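Local coordinates for protein Myo-inositol 2-dehydrogenase (Thermotoga maritima, PDB 3EZY) that catalyses the NAD(+)-dependent oxidation of myo-inositol to scyllo-inosose and probably serves in a myo-inositol degradation pathway, at residues 11-16 with 275-280; 235-240 with 279-284; 252-257 with 271-276. All coordinates share one frame; numbering follows the deposited sequence.

From the N terminus, the chain first builds the NAD-binding Rossmann domain, and residues 11-16 at the start of helix 12-20 meet 275-280, closing a loop of 258 residues as contact 1. Contact 2 joins strand 238-245 of the mixed C-terminal sheet to helix 277-298, and contact 3, 252-257 with 271-276, nests inside the loop that contact 2 closes, at the base of hairpin 260-270. Helix 277-298 meets the Rossmann domain through F277 and L278 in contact 1 and the sheet domain through R280 and Y281 in contact 2, within two turns. The salt bridge from E279 OE2 to R272 NH1, 2.8 Å long, ties that helix start to contact 3.

Contact 1. Residues 11-16 with 275-280; sequences GRIGTI and YFFLER
The ring of F277 is packed tightly under R12, with I13 and I16 also touching it. R12 CD stands over the ring centre, 3.4 Å from the centroid and 11° off its normal, a close CH-pi contact. A chi1 of -177° sets R12 CG anti to the backbone N; the chain bends at chi3, which places NE, and the guanidinium lies over the same ring. Its plane is 24° from that of F277, and R12 CZ is 4.0 Å from the ring centroid, which meets the geometry of a cation-pi pair. R12 NH1 reaches the CD1 side of the ring, 3.2 Å from F277 CD1.

At the ring edge, I16 CD1 lies in plane, 3.6 Å from F277 CE2, while I13 CG1 comes obliquely to F277 CZ at 3.8 Å. Y285, further along helix 277-298, also touches I13, I16 and F277 and extends this apolar patch.

The looser side is that of L278, an exposed residue: the side chains of L278 and I16 run past each other in opposite directions, L278 CD1 3.9 Å from I16 CG1. R12 too is exposed to solvent.

G11 and G14 are consistent with the glycine-rich turn of a Rossmann fold, with G11 at the N-cap position of helix 12-20. No hydrogen bond crosses between the segments, so the Rossmann domain meets helix 277-298 here through apolar contact and the attraction of a cation for a ring face.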
loop_
_atom_site.group_PDB
_atom_site.type_symbol
_atom_site.label_atom_id
_atom_site.label_comp_id
_atom_site.label_asym_id
_atom_site.label_seq_id
_atom_site.Cartn_x
_atom_site.Cartn_y
_atom_site.Cartn_z
ATOM N N GLY A 11 20.006 -27.073 -18.758
ATOM C CA GLY A 11 19.494 -25.834 -19.275
ATOM C C GLY A 11 19.282 -24.931 -18.072
ATOM O O GLY A 11 19.788 -25.160 -16.980
ATOM N N ARG A 12 18.486 -23.910 -18.277
ATOM C CA ARG A 12 18.287 -22.918 -17.267
ATOM C C ARG A 12 17.754 -23.569 -16.012
ATOM O O ARG A 12 18.203 -23.272 -14.912
ATOM C CB ARG A 12 17.256 -21.934 -17.802
ATOM C CG ARG A 12 17.004 -20.794 -16.880
ATOM C CD ARG A 12 15.685 -20.214 -17.300
ATOM N NE ARG A 12 15.825 -19.017 -18.086
ATOM C CZ ARG A 12 14.806 -18.444 -18.723
ATOM N NH1 ARG A 12 13.597 -19.009 -18.719
ATOM N NH2 ARG A 12 15.008 -17.324 -19.394
ATOM N N ILE A 13 16.753 -24.426 -16.152
ATOM C CA ILE A 13 16.114 -24.994 -14.936
ATOM C C ILE A 13 16.876 -26.175 -14.303
ATOM O O ILE A 13 17.002 -26.253 -13.066
ATOM C CB ILE A 13 14.633 -25.351 -15.196
ATOM C CG1 ILE A 13 13.840 -24.050 -15.469
ATOM C CG2 ILE A 13 14.004 -26.100 -13.993
ATOM C CD1 ILE A 13 12.426 -24.298 -15.927
ATOM N N GLY A 14 17.385 -27.089 -15.128
ATOM C CA GLY A 14 18.258 -28.157 -14.619
ATOM C C GLY A 14 19.450 -27.585 -13.863
ATOM O O GLY A 14 19.866 -28.116 -12.838
ATOM N N THR A 15 20.026 -26.495 -14.364
ATOM C CA THR A 15 21.143 -25.858 -13.661
ATOM C C THR A 15 20.766 -25.345 -12.270
ATOM O O THR A 15 21.488 -25.574 -11.298
ATOM C CB THR A 15 21.743 -24.719 -14.512
ATOM O OG1 THR A 15 22.211 -25.273 -15.753
ATOM C CG2 THR A 15 22.897 -24.031 -13.752
ATOM N N ILE A 16 19.632 -24.656 -12.161
ATOM C CA ILE A 16 19.089 -24.262 -10.876
ATOM C C ILE A 16 18.966 -25.434 -9.912
ATOM O O ILE A 16 19.404 -25.346 -8.753
ATOM C CB ILE A 16 17.741 -23.520 -11.050
ATOM C CG1 ILE A 16 18.014 -22.156 -11.696
ATOM C CG2 ILE A 16 17.010 -23.351 -9.678
ATOM C CD1 ILE A 16 16.740 -21.421 -12.216
ATOM N N TYR A 275 12.042 -9.261 -12.043
ATOM C CA TYR A 275 12.120 -9.143 -13.467
ATOM C C TYR A 275 12.933 -10.294 -14.077
ATOM O O TYR A 275 12.600 -10.802 -15.142
ATOM C CB TYR A 275 12.694 -7.770 -13.812
ATOM C CG TYR A 275 12.691 -7.477 -15.264
ATOM C CD1 TYR A 275 11.731 -6.645 -15.815
ATOM C CD2 TYR A 275 13.646 -8.057 -16.113
ATOM C CE1 TYR A 275 11.695 -6.388 -17.177
ATOM C CE2 TYR A 275 13.623 -7.801 -17.489
ATOM C CZ TYR A 275 12.643 -6.954 -18.003
ATOM O OH TYR A 275 12.603 -6.665 -19.356
ATOM N N PHE A 276 13.978 -10.733 -13.397
ATOM C CA PHE A 276 14.774 -11.826 -13.946
ATOM C C PHE A 276 14.336 -13.185 -13.417
ATOM O O PHE A 276 13.723 -13.297 -12.340
ATOM C CB PHE A 276 16.279 -11.582 -13.754
ATOM C CG PHE A 276 16.729 -10.238 -14.248
ATOM C CD1 PHE A 276 17.098 -10.063 -15.576
ATOM C CD2 PHE A 276 16.724 -9.133 -13.392
ATOM C CE1 PHE A 276 17.487 -8.822 -16.038
ATOM C CE2 PHE A 276 17.110 -7.884 -13.846
ATOM C CZ PHE A 276 17.492 -7.727 -15.180
ATOM N N PHE A 277 14.649 -14.223 -14.190
ATOM C CA PHE A 277 14.154 -15.582 -13.905
ATOM C C PHE A 277 14.591 -16.144 -12.566
ATOM O O PHE A 277 13.797 -16.680 -11.771
ATOM C CB PHE A 277 14.617 -16.512 -15.027
ATOM C CG PHE A 277 13.995 -17.864 -14.985
ATOM C CD1 PHE A 277 12.829 -18.127 -15.696
ATOM C CD2 PHE A 277 14.609 -18.888 -14.280
ATOM C CE1 PHE A 277 12.250 -19.423 -15.698
ATOM C CE2 PHE A 277 14.062 -20.172 -14.258
ATOM C CZ PHE A 277 12.874 -20.449 -14.956
ATOM N N LEU A 278 15.866 -16.020 -12.294
ATOM C CA LEU A 278 16.424 -16.574 -11.093
ATOM C C LEU A 278 15.896 -15.826 -9.855
ATOM O O LEU A 278 15.525 -16.458 -8.881
ATOM C CB LEU A 278 17.963 -16.555 -11.163
ATOM C CG LEU A 278 18.671 -17.176 -9.949
ATOM C CD1 LEU A 278 18.417 -18.705 -9.891
ATOM C CD2 LEU A 278 20.180 -16.888 -9.995
ATOM N N GLU A 279 15.867 -14.488 -9.875
ATOM C CA GLU A 279 15.418 -13.774 -8.678
ATOM C C GLU A 279 13.947 -14.072 -8.437
ATOM O O GLU A 279 13.507 -14.157 -7.309
ATOM C CB GLU A 279 15.635 -12.260 -8.801
ATOM C CG GLU A 279 14.751 -11.605 -9.844
ATOM C CD GLU A 279 14.973 -10.075 -9.952
ATOM O OE1 GLU A 279 15.682 -9.506 -9.104
ATOM O OE2 GLU A 279 14.477 -9.438 -10.896
ATOM N N ARG A 280 13.186 -14.255 -9.506
ATOM C CA ARG A 280 11.757 -14.603 -9.367
ATOM C C ARG A 280 11.523 -16.019 -8.802
ATOM O O ARG A 280 10.683 -16.223 -7.900
ATOM C CB ARG A 280 11.004 -14.435 -10.708
ATOM C CG ARG A 280 9.558 -14.998 -10.698
ATOM C CD ARG A 280 8.680 -14.123 -9.787
ATOM N NE ARG A 280 7.306 -14.602 -9.633
ATOM C CZ ARG A 280 6.928 -15.613 -8.840
ATOM N NH1 ARG A 280 7.832 -16.314 -8.153
ATOM N NH2 ARG A 280 5.640 -15.963 -8.764
#

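Contact 2. Residues 235-240 with 279-284; sequences YGYDQR and ERYRDS
Y237 and Q239 both have chi1 near -70°, which sets CG anti to the carbonyl carbon and beside the backbone N; in both residues CB points to helix 277-298. R280, with CG anti to its backbone N, comes to meet them. The aliphatic part of R280 lies over one face of the Y237 ring: CG is 4.0 Å from the ring centroid, offset toward the rim, and CB is 3.7 Å from Y237 CE2. The ring of Y281 meets that of Y237 obliquely, with Y237 CE1 3.8 Å from Y281 CE1.

These contacts set the helix against the start of strand 238-245, part of the mixed sheet in the C-terminal domain of the Gfo/Idh/MocA family. CB of D238, the residue between Y237 and Q239, points away from the helix, and its OD2 forms a salt bridge with R249 of the second subunit, so one short piece of chain serves both the helix and a subunit interface.

The amide of Q239 splits its two ends between neighbouring helix residues. Its NE2 donates to Y281 OH over 2.9 Å, with an N-H...O angle of 161° and the oxygen close to the amide plane. Q239 OE1 accepts a weak bond from R280 NH2, short at 2.6 Å but bent to 116°. The stronger partner of R280 is D127, which takes NH1 in a salt bridge and probably helps to position the guanidinium. R280 CG also lies over the centre of the Y281 ring, which it meets in a quite different direction from the Y237 ring.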
loop_
_atom_site.group_PDB
_atom_site.type_symbol
_atom_site.label_atom_id
_atom_site.label_comp_id
_atom_site.label_asym_id
_atom_site.label_seq_id
_atom_site.Cartn_x
_atom_site.Cartn_y
_atom_site.Cartn_z
ATOM N N TYR A 235 6.887 -4.285 -17.307
ATOM C CA TYR A 235 7.268 -3.998 -15.936
ATOM C C TYR A 235 7.814 -5.195 -15.182
ATOM O O TYR A 235 8.163 -5.057 -14.000
ATOM C CB TYR A 235 6.114 -3.333 -15.147
ATOM C CG TYR A 235 4.777 -4.068 -15.243
ATOM C CD1 TYR A 235 4.404 -4.984 -14.275
ATOM C CD2 TYR A 235 3.892 -3.830 -16.301
ATOM C CE1 TYR A 235 3.164 -5.664 -14.332
ATOM C CE2 TYR A 235 2.672 -4.521 -16.392
ATOM C CZ TYR A 235 2.312 -5.428 -15.394
ATOM O OH TYR A 235 1.091 -6.094 -15.490
ATOM N N GLY A 236 7.893 -6.352 -15.849
ATOM C CA GLY A 236 8.440 -7.565 -15.252
ATOM C C GLY A 236 7.359 -8.606 -15.009
ATOM O O GLY A 236 6.232 -8.490 -15.541
ATOM N N TYR A 237 7.666 -9.651 -14.249
ATOM C CA TYR A 237 6.629 -10.650 -13.969
ATOM C C TYR A 237 5.413 -10.018 -13.329
ATOM O O TYR A 237 5.538 -9.127 -12.486
ATOM C CB TYR A 237 7.153 -11.712 -13.042
ATOM C CG TYR A 237 8.190 -12.578 -13.701
ATOM C CD1 TYR A 237 7.807 -13.671 -14.489
ATOM C CD2 TYR A 237 9.536 -12.300 -13.566
ATOM C CE1 TYR A 237 8.796 -14.482 -15.130
ATOM C CE2 TYR A 237 10.527 -13.142 -14.175
ATOM C CZ TYR A 237 10.128 -14.201 -14.968
ATOM O OH TYR A 237 11.071 -15.016 -15.589
ATOM N N ASP A 238 4.234 -10.486 -13.725
ATOM C CA ASP A 238 3.005 -10.134 -13.053
ATOM C C ASP A 238 2.263 -11.422 -12.864
ATOM O O ASP A 238 1.644 -11.917 -13.813
ATOM C CB ASP A 238 2.151 -9.200 -13.910
ATOM C CG ASP A 238 1.040 -8.540 -13.111
ATOM O OD1 ASP A 238 0.659 -9.066 -12.044
ATOM O OD2 ASP A 238 0.528 -7.496 -13.559
ATOM N N GLN A 239 2.296 -11.951 -11.646
ATOM C CA GLN A 239 1.626 -13.169 -11.352
ATOM C C GLN A 239 0.813 -12.996 -10.065
ATOM O O GLN A 239 1.361 -13.056 -8.958
ATOM C CB GLN A 239 2.661 -14.278 -11.187
ATOM C CG GLN A 239 3.380 -14.555 -12.499
ATOM C CD GLN A 239 4.530 -15.509 -12.355
ATOM O OE1 GLN A 239 5.012 -15.751 -11.265
ATOM N NE2 GLN A 239 4.947 -16.086 -13.451
ATOM N N ARG A 240 -0.473 -12.687 -10.216
ATOM C CA ARG A 240 -1.301 -12.448 -9.059
ATOM C C ARG A 240 -2.351 -13.501 -8.954
ATOM O O ARG A 240 -2.790 -14.037 -9.947
ATOM C CB ARG A 240 -1.972 -11.070 -9.139
ATOM C CG ARG A 240 -0.997 -9.907 -8.841
ATOM C CD ARG A 240 -1.657 -8.597 -9.140
ATOM N NE ARG A 240 -1.591 -8.329 -10.570
ATOM C CZ ARG A 240 -2.560 -7.773 -11.295
ATOM N NH1 ARG A 240 -3.713 -7.491 -10.743
ATOM N NH2 ARG A 240 -2.394 -7.533 -12.599
ATOM N N GLU A 279 15.867 -14.488 -9.875
ATOM C CA GLU A 279 15.418 -13.774 -8.678
ATOM C C GLU A 279 13.947 -14.072 -8.437
ATOM O O GLU A 279 13.507 -14.157 -7.309
ATOM C CB GLU A 279 15.635 -12.260 -8.801
ATOM C CG GLU A 279 14.751 -11.605 -9.844
ATOM C CD GLU A 279 14.973 -10.075 -9.952
ATOM O OE1 GLU A 279 15.682 -9.506 -9.104
ATOM O OE2 GLU A 279 14.477 -9.438 -10.896
ATOM N N ARG A 280 13.186 -14.255 -9.506
ATOM C CA ARG A 280 11.757 -14.603 -9.367
ATOM C C ARG A 280 11.523 -16.019 -8.802
ATOM O O ARG A 280 10.683 -16.223 -7.900
ATOM C CB ARG A 280 11.004 -14.435 -10.708
ATOM C CG ARG A 280 9.558 -14.998 -10.698
ATOM C CD ARG A 280 8.680 -14.123 -9.787
ATOM N NE ARG A 280 7.306 -14.602 -9.633
ATOM C CZ ARG A 280 6.928 -15.613 -8.840
ATOM N NH1 ARG A 280 7.832 -16.314 -8.153
ATOM N NH2 ARG A 280 5.640 -15.963 -8.764
ATOM N N TYR A 281 12.238 -17.000 -9.348
ATOM C CA TYR A 281 11.814 -18.393 -9.182
ATOM C C TYR A 281 12.672 -19.267 -8.290
ATOM O O TYR A 281 12.296 -20.411 -7.958
ATOM C CB TYR A 281 11.719 -19.076 -10.559
ATOM C CG TYR A 281 10.512 -18.681 -11.423
ATOM C CD1 TYR A 281 10.698 -18.182 -12.693
ATOM C CD2 TYR A 281 9.194 -18.847 -10.960
ATOM C CE1 TYR A 281 9.625 -17.866 -13.508
ATOM C CE2 TYR A 281 8.108 -18.530 -11.745
ATOM C CZ TYR A 281 8.334 -18.049 -13.032
ATOM O OH TYR A 281 7.282 -17.712 -13.833
ATOM N N ARG A 282 13.849 -18.777 -7.940
ATOM C CA ARG A 282 14.820 -19.644 -7.275
ATOM C C ARG A 282 14.312 -20.283 -5.982
ATOM O O ARG A 282 14.543 -21.490 -5.740
ATOM C CB ARG A 282 16.118 -18.862 -7.008
ATOM C CG ARG A 282 16.988 -19.432 -5.900
ATOM C CD ARG A 282 17.910 -20.513 -6.389
ATOM N NE ARG A 282 19.069 -20.000 -7.133
ATOM C CZ ARG A 282 19.935 -20.773 -7.811
ATOM N NH1 ARG A 282 19.782 -22.098 -7.849
ATOM N NH2 ARG A 282 20.959 -20.225 -8.463
ATOM N N ASP A 283 13.632 -19.504 -5.139
ATOM C CA ASP A 283 13.143 -20.058 -3.876
ATOM C C ASP A 283 12.053 -21.105 -4.077
ATOM O O ASP A 283 12.004 -22.080 -3.331
ATOM C CB ASP A 283 12.610 -18.988 -2.921
ATOM C CG ASP A 283 12.172 -19.582 -1.591
ATOM O OD1 ASP A 283 12.998 -20.301 -0.952
ATOM O OD2 ASP A 283 10.989 -19.364 -1.184
ATOM N N SER A 284 11.180 -20.912 -5.069
ATOM C CA SER A 284 10.121 -21.918 -5.344
ATOM C C SER A 284 10.745 -23.217 -5.861
ATOM O O SER A 284 10.321 -24.301 -5.505
ATOM C CB SER A 284 9.078 -21.391 -6.351
ATOM O OG SER A 284 9.599 -21.291 -7.665
#

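Contact 3. Residues 252-257 with 271-276; sequences ADNVRE and SRYLYF
E257 N donates to R272 O over 2.9 Å, and L274 N donates to V255 O over 3.2 Å with an N-H...O angle of 162°. Between these two bonds R256 and Y273 form a single beta bridge, their CA atoms 4.3 Å apart; neither segment continues as a regular strand there.

Two waters extend the polar network. One donates to both D253 OD1 and Y273 OH and accepts from N254 ND2, tying the tyrosine hydroxyl to the other segment; the second receives a weak bond from R256 NE and donates to S271 O. N254 ND2 also bonds to D238 OD1, and N254 OD1 accepts from Q239 N. R256 forms a salt bridge with D253, from NH2 to OD2 at 3.1 Å, but its strongest polar partner is D268 of the third subunit, which is hydrogen-bonded to Y273 OH as well.

R256 lies beside Y273 and points the same way. A bend at chi2 (-64°) turns CD toward the ring, and R256 NE comes within 3.3 Å of Y273 CE1. The cation-pi pair is off-centre, with R256 CZ 4.3 Å from the ring centroid and the two planes 42° apart. N254 ND2 approaches Y273 CE2 obliquely at 3.6 Å. Farther out, V255 CG1 packs on L274 CD1 at 3.6 Å. E257 CB and CG lie over one face of the R272 guanidinium, and E257 OE2 makes a long salt bridge with R272 NH2; R272 has its stronger partner in E279.

The single bridge brings together the two loops at the base of the antiparallel hairpin 260-270, within interfaces of the tetramer.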
loop_
_atom_site.group_PDB
_atom_site.type_symbol
_atom_site.label_atom_id
_atom_site.label_comp_id
_atom_site.label_asym_id
_atom_site.label_seq_id
_atom_site.Cartn_x
_atom_site.Cartn_y
_atom_site.Cartn_z
ATOM N N ALA A 252 -2.794 -12.522 -3.487
ATOM C CA ALA A 252 -1.324 -12.583 -3.333
ATOM C C ALA A 252 -0.751 -11.645 -4.420
ATOM O O ALA A 252 -1.063 -11.811 -5.597
ATOM C CB ALA A 252 -0.824 -14.029 -3.516
ATOM N N ASP A 253 0.053 -10.655 -4.017
ATOM C CA ASP A 253 0.636 -9.685 -4.938
ATOM C C ASP A 253 2.038 -10.124 -5.438
ATOM O O ASP A 253 2.644 -11.107 -4.957
ATOM C CB ASP A 253 0.667 -8.291 -4.265
ATOM C CG ASP A 253 0.791 -7.117 -5.280
ATOM O OD1 ASP A 253 0.672 -7.312 -6.513
ATOM O OD2 ASP A 253 0.991 -5.969 -4.817
ATOM N N ASN A 254 2.525 -9.434 -6.471
ATOM C CA ASN A 254 3.907 -9.513 -6.847
ATOM C C ASN A 254 4.883 -9.070 -5.756
ATOM O O ASN A 254 4.531 -8.335 -4.849
ATOM C CB ASN A 254 4.142 -8.691 -8.131
ATOM C CG ASN A 254 3.331 -9.232 -9.270
ATOM O OD1 ASN A 254 3.526 -10.373 -9.652
ATOM N ND2 ASN A 254 2.316 -8.481 -9.713
ATOM N N VAL A 255 6.123 -9.539 -5.889
ATOM C CA VAL A 255 7.219 -9.148 -5.020
ATOM C C VAL A 255 7.983 -7.988 -5.692
ATOM O O VAL A 255 8.163 -7.979 -6.921
ATOM C CB VAL A 255 8.107 -10.386 -4.782
ATOM C CG1 VAL A 255 9.401 -10.026 -4.099
ATOM C CG2 VAL A 255 7.314 -11.503 -4.003
ATOM N N ARG A 256 8.409 -6.999 -4.898
ATOM C CA ARG A 256 9.216 -5.924 -5.429
ATOM C C ARG A 256 10.652 -6.139 -4.943
ATOM O O ARG A 256 10.906 -6.818 -3.943
ATOM C CB ARG A 256 8.777 -4.514 -4.940
ATOM C CG ARG A 256 7.281 -4.168 -4.863
ATOM C CD ARG A 256 6.642 -4.190 -6.199
ATOM N NE ARG A 256 5.259 -3.696 -6.209
ATOM C CZ ARG A 256 4.181 -4.443 -5.985
ATOM N NH1 ARG A 256 4.322 -5.720 -5.674
ATOM N NH2 ARG A 256 2.969 -3.922 -6.081
ATOM N N GLU A 257 11.586 -5.513 -5.626
ATOM C CA GLU A 257 12.997 -5.679 -5.276
ATOM C C GLU A 257 13.260 -5.192 -3.850
ATOM O O GLU A 257 14.073 -5.748 -3.145
ATOM C CB GLU A 257 13.862 -4.859 -6.238
ATOM C CG GLU A 257 15.380 -5.029 -5.967
ATOM C CD GLU A 257 16.262 -3.967 -6.664
ATOM O OE1 GLU A 257 15.853 -2.768 -6.797
ATOM O OE2 GLU A 257 17.403 -4.344 -7.026
ATOM N N SER A 271 9.533 0.387 -5.628
ATOM C CA SER A 271 10.629 -0.333 -6.278
ATOM C C SER A 271 10.163 -1.128 -7.505
ATOM O O SER A 271 8.985 -1.470 -7.613
ATOM C CB SER A 271 11.229 -1.294 -5.254
ATOM O OG SER A 271 12.375 -1.904 -5.771
ATOM N N ARG A 272 11.081 -1.442 -8.420
ATOM C CA ARG A 272 10.751 -2.285 -9.562
ATOM C C ARG A 272 10.238 -3.683 -9.116
ATOM O O ARG A 272 10.610 -4.212 -8.077
ATOM C CB ARG A 272 12.000 -2.445 -10.468
ATOM C CG ARG A 272 13.127 -3.281 -9.821
ATOM C CD ARG A 272 14.168 -3.765 -10.872
ATOM N NE ARG A 272 15.200 -4.665 -10.332
ATOM C CZ ARG A 272 15.137 -6.000 -10.305
ATOM N NH1 ARG A 272 14.076 -6.668 -10.765
ATOM N NH2 ARG A 272 16.162 -6.685 -9.799
ATOM N N TYR A 273 9.405 -4.291 -9.945
ATOM C CA TYR A 273 8.950 -5.672 -9.749
ATOM C C TYR A 273 10.104 -6.591 -10.059
ATOM O O TYR A 273 11.024 -6.214 -10.806
ATOM C CB TYR A 273 7.809 -5.995 -10.744
ATOM C CG TYR A 273 6.477 -5.338 -10.433
ATOM C CD1 TYR A 273 6.405 -4.096 -9.800
ATOM C CD2 TYR A 273 5.281 -5.967 -10.784
ATOM C CE1 TYR A 273 5.180 -3.527 -9.503
ATOM C CE2 TYR A 273 4.071 -5.419 -10.503
ATOM C CZ TYR A 273 3.998 -4.210 -9.861
ATOM O OH TYR A 273 2.751 -3.676 -9.598
ATOM N N LEU A 274 10.056 -7.807 -9.516
ATOM C CA LEU A 274 11.006 -8.837 -9.929
ATOM C C LEU A 274 10.892 -9.090 -11.432
ATOM O O LEU A 274 9.799 -9.066 -12.025
ATOM C CB LEU A 274 10.788 -10.135 -9.196
ATOM C CG LEU A 274 10.946 -10.004 -7.722
ATOM C CD1 LEU A 274 10.775 -11.405 -7.091
ATOM C CD2 LEU A 274 12.263 -9.335 -7.360
ATOM N N TYR A 275 12.042 -9.261 -12.043
ATOM C CA TYR A 275 12.120 -9.143 -13.467
ATOM C C TYR A 275 12.933 -10.294 -14.077
ATOM O O TYR A 275 12.600 -10.802 -15.142
ATOM C CB TYR A 275 12.694 -7.770 -13.812
ATOM C CG TYR A 275 12.691 -7.477 -15.264
ATOM C CD1 TYR A 275 11.731 -6.645 -15.815
ATOM C CD2 TYR A 275 13.646 -8.057 -16.113
ATOM C CE1 TYR A 275 11.695 -6.388 -17.177
ATOM C CE2 TYR A 275 13.623 -7.801 -17.489
ATOM C CZ TYR A 275 12.643 -6.954 -18.003
ATOM O OH TYR A 275 12.603 -6.665 -19.356
ATOM N N PHE A 276 13.978 -10.733 -13.397
ATOM C CA PHE A 276 14.774 -11.826 -13.946
ATOM C C PHE A 276 14.336 -13.185 -13.417
ATOM O O PHE A 276 13.723 -13.297 -12.340
ATOM C CB PHE A 276 16.279 -11.582 -13.754
ATOM C CG PHE A 276 16.729 -10.238 -14.248
ATOM C CD1 PHE A 276 17.098 -10.063 -15.576
ATOM C CD2 PHE A 276 16.724 -9.133 -13.392
ATOM C CE1 PHE A 276 17.487 -8.822 -16.038
ATOM C CE2 PHE A 276 17.110 -7.884 -13.846
ATOM C CZ PHE A 276 17.492 -7.727 -15.180
HETATM O O HOH W 1 1.276 -5.943 -8.731
HETATM O O HOH W 2 6.566 -0.941 -7.067
#